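Local coordinates for mandelate racemase/muconate lactonizing protein (PDB 3QLD) that is of unknown function but belongs by family to the enolase superfamily, joining an N-terminal capping domain to a C-terminal TIM-type barrel, at residues A192-A197 with L217-Q222. Sequence-based numbering, arbitrary orientation.
Sequences AIAADA and LQFIEQ
Two neighbouring parallel strands of the TIM-type barrel meet where Ala195 pairs with Ile220 and Asp196 with Glu221, closing the beta-alpha-beta unit of strand 192-196, helix 206-211 and strand 220-221. From Phe219 to Glu221 the backbone follows a regular parallel ladder: Ala195 N donates to Phe219 O (3.0 Å), Ala195 O accepts from Glu221 N (2.7 Å), and Ala197 N reaches Glu221 O (3.0 Å). At the other end the pairing slips by one residue where Gln218 takes up a helical backbone; Gln218 N, rather than that of Phe219, donates to Ile193 O (2.9 Å). Phe219 CG lies between the backbone N and carbonyl carbon (chi1 54°), which swings the ring across Ala194. The methyl Ala194 CB sits over one ring face in a CH-pi contact, 3.5 Å from the Phe219 centroid. On the outer side Leu217 crosses Ile193, its CD2 branch meeting Ile193 CG2 at 3.6 Å, while the CD1 branch touches Ala195 CB. Further along, with CG of each anti to the backbone N, Asp196 OD2 comes to 3.8 Å from Glu221 OE1, a close approach of two acids rather than a bond, their carboxylate planes 43° apart. Lys171 forms a salt bridge with Asp196 OD2 and Lys169 one with Glu221 OE1; these partners on strand 167-171 would ease the closeness of the carboxylates, and Asn268 holds Glu221 OE2. Asp196 and Glu221, with Asp246 after the next strand, are consistent with the acidic metal ligands at the C-terminal ends of successive barrel strands in enolase superfamily relatives. Strand 192-196 is flanked on its other edge by strand 167-171, and strand 220-221 by strand 243-245. Phe219 also stacks on Trp295, whereas Ile193 and Leu217 pack outward against helix 178-187.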
ATOM      1  N   ALA A 192      19.672   8.513 -27.358  1.00 31.46           N
ATOM      2  CA  ALA A 192      18.857   7.583 -26.537  1.00 30.49           C
ATOM      3  C   ALA A 192      17.476   8.266 -26.357  1.00 30.38           C
ATOM      4  O   ALA A 192      17.397   9.396 -25.826  1.00 29.76           O
ATOM      5  CB  ALA A 192      19.581   7.306 -25.202  1.00 30.52           C
ATOM      6  N   ILE A 193      16.397   7.632 -26.850  1.00 28.97           N
ATOM      7  CA  ILE A 193      15.012   8.115 -26.669  1.00 28.31           C
ATOM      8  C   ILE A 193      14.246   7.067 -25.820  1.00 28.18           C
ATOM      9  O   ILE A 193      14.278   5.864 -26.163  1.00 25.02           O
ATOM     10  CB  ILE A 193      14.298   8.243 -28.026  1.00 27.89           C
ATOM     11  CG1 ILE A 193      15.078   9.144 -29.037  1.00 30.01           C
ATOM     12  CG2 ILE A 193      12.857   8.716 -27.896  1.00 27.78           C
ATOM     13  CD1 ILE A 193      14.364   9.277 -30.359  1.00 29.08           C
ATOM     14  N   ALA A 194      13.570   7.508 -24.758  1.00 25.41           N
ATOM     15  CA  ALA A 194      12.632   6.596 -24.029  1.00 25.97           C
ATOM     16  C   ALA A 194      11.233   7.180 -24.082  1.00 27.42           C
ATOM     17  O   ALA A 194      11.005   8.346 -24.561  1.00 26.73           O
ATOM     18  CB  ALA A 194      13.106   6.319 -22.566  1.00 24.36           C
ATOM     19  N   ALA A 195      10.232   6.381 -23.680  1.00 26.67           N
ATOM     20  CA  ALA A 195       8.873   6.910 -23.729  1.00 26.17           C
ATOM     21  C   ALA A 195       8.156   6.595 -22.405  1.00 27.21           C
ATOM     22  O   ALA A 195       8.415   5.562 -21.791  1.00 26.52           O
ATOM     23  CB  ALA A 195       8.050   6.356 -24.902  1.00 27.78           C
ATOM     24  N   ASP A 196       7.280   7.509 -21.975  1.00 26.65           N
ATOM     25  CA  ASP A 196       6.585   7.254 -20.723  1.00 26.66           C
ATOM     26  C   ASP A 196       5.098   7.373 -20.980  1.00 25.50           C
ATOM     27  O   ASP A 196       4.588   8.411 -21.361  1.00 25.51           O
ATOM     28  CB  ASP A 196       7.096   8.196 -19.638  1.00 27.79           C
ATOM     29  CG  ASP A 196       6.271   8.122 -18.366  1.00 32.49           C
ATOM     30  OD1 ASP A 196       5.446   7.180 -18.166  1.00 33.41           O
ATOM     31  OD2 ASP A 196       6.510   9.000 -17.538  1.00 36.70           O
ATOM     32  N   ALA A 197       4.415   6.253 -20.843  1.00 24.88           N
ATOM     33  CA  ALA A 197       3.013   6.184 -21.173  1.00 23.97           C
ATOM     34  C   ALA A 197       2.093   6.552 -20.004  1.00 23.58           C
ATOM     35  O   ALA A 197       0.889   6.754 -20.244  1.00 24.81           O
ATOM     36  CB  ALA A 197       2.646   4.773 -21.682  1.00 23.25           C
ATOM     37  N   LEU A 217      13.429   2.526 -29.133  1.00 25.84           N
ATOM     38  CA  LEU A 217      13.326   3.178 -27.801  1.00 24.41           C
ATOM     39  C   LEU A 217      14.124   2.395 -26.820  1.00 23.52           C
ATOM     40  O   LEU A 217      14.153   1.184 -26.895  1.00 24.03           O
ATOM     41  CB  LEU A 217      11.827   3.216 -27.375  1.00 23.67           C
ATOM     42  CG  LEU A 217      10.887   4.041 -28.221  1.00 25.04           C
ATOM     43  CD1 LEU A 217       9.425   3.784 -27.846  1.00 24.95           C
ATOM     44  CD2 LEU A 217      11.209   5.553 -28.076  1.00 29.30           C
ATOM     45  N   GLN A 218      14.731   3.061 -25.872  1.00 22.82           N
ATOM     46  CA  GLN A 218      15.409   2.400 -24.793  1.00 24.97           C
ATOM     47  C   GLN A 218      14.413   1.586 -23.914  1.00 24.42           C
ATOM     48  O   GLN A 218      14.761   0.513 -23.413  1.00 24.37           O
ATOM     49  CB  GLN A 218      16.121   3.464 -23.975  1.00 25.12           C
ATOM     50  CG  GLN A 218      17.094   2.927 -22.988  1.00 30.99           C
ATOM     51  CD  GLN A 218      17.793   4.051 -22.250  1.00 34.56           C
ATOM     52  OE1 GLN A 218      17.300   4.540 -21.218  1.00 32.85           O
ATOM     53  NE2 GLN A 218      18.896   4.518 -22.808  1.00 31.43           N
ATOM     54  N   PHE A 219      13.201   2.123 -23.770  1.00 24.05           N
ATOM     55  CA  PHE A 219      12.077   1.444 -23.038  1.00 21.46           C
ATOM     56  C   PHE A 219      10.796   2.276 -23.244  1.00 22.40           C
ATOM     57  O   PHE A 219      10.855   3.429 -23.724  1.00 22.23           O
ATOM     58  CB  PHE A 219      12.375   1.303 -21.516  1.00 20.98           C
ATOM     59  CG  PHE A 219      12.725   2.632 -20.829  1.00 18.42           C
ATOM     60  CD1 PHE A 219      11.712   3.513 -20.423  1.00 19.82           C
ATOM     61  CD2 PHE A 219      14.059   2.944 -20.547  1.00 25.03           C
ATOM     62  CE1 PHE A 219      12.041   4.750 -19.820  1.00 21.16           C
ATOM     63  CE2 PHE A 219      14.407   4.165 -19.902  1.00 28.01           C
ATOM     64  CZ  PHE A 219      13.368   5.035 -19.530  1.00 21.96           C
ATOM     65  N   ILE A 220       9.648   1.645 -22.906  1.00 22.10           N
ATOM     66  CA  ILE A 220       8.328   2.286 -22.829  1.00 22.26           C
ATOM     67  C   ILE A 220       7.985   2.075 -21.348  1.00 22.56           C
ATOM     68  O   ILE A 220       7.940   0.933 -20.903  1.00 19.79           O
ATOM     69  CB  ILE A 220       7.283   1.646 -23.759  1.00 22.79           C
ATOM     70  CG1 ILE A 220       7.686   1.862 -25.249  1.00 25.69           C
ATOM     71  CG2 ILE A 220       5.809   2.247 -23.458  1.00 20.06           C
ATOM     72  CD1 ILE A 220       6.855   1.074 -26.199  1.00 26.37           C
ATOM     73  N   GLU A 221       7.785   3.180 -20.592  1.00 21.23           N
ATOM     74  CA  GLU A 221       7.534   3.063 -19.162  1.00 22.73           C
ATOM     75  C   GLU A 221       6.021   2.986 -18.875  1.00 20.59           C
ATOM     76  O   GLU A 221       5.236   3.709 -19.493  1.00 23.14           O
ATOM     77  CB  GLU A 221       8.080   4.338 -18.502  1.00 24.10           C
ATOM     78  CG  GLU A 221       8.132   4.272 -16.960  1.00 26.65           C
ATOM     79  CD  GLU A 221       8.977   5.408 -16.411  1.00 29.61           C
ATOM     80  OE1 GLU A 221       9.266   6.368 -17.159  1.00 34.13           O
ATOM     81  OE2 GLU A 221       9.358   5.339 -15.255  1.00 32.23           O
ATOM     82  N   GLN A 222       5.638   2.083 -17.970  1.00 20.43           N
ATOM     83  CA  GLN A 222       4.228   1.992 -17.453  1.00 20.43           C
ATOM     84  C   GLN A 222       3.165   2.066 -18.536  1.00 20.21           C
ATOM     85  O   GLN A 222       2.305   2.934 -18.542  1.00 20.67           O
ATOM     86  CB  GLN A 222       4.056   3.083 -16.369  1.00 20.31           C
ATOM     87  CG  GLN A 222       4.904   2.826 -15.059  1.00 22.47           C
ATOM     88  CD  GLN A 222       4.444   1.676 -14.129  1.00 25.23           C
ATOM     89  OE1 GLN A 222       5.276   1.032 -13.472  1.00 26.19           O
ATOM     90  NE2 GLN A 222       3.136   1.385 -14.097  1.00 25.60           N
TER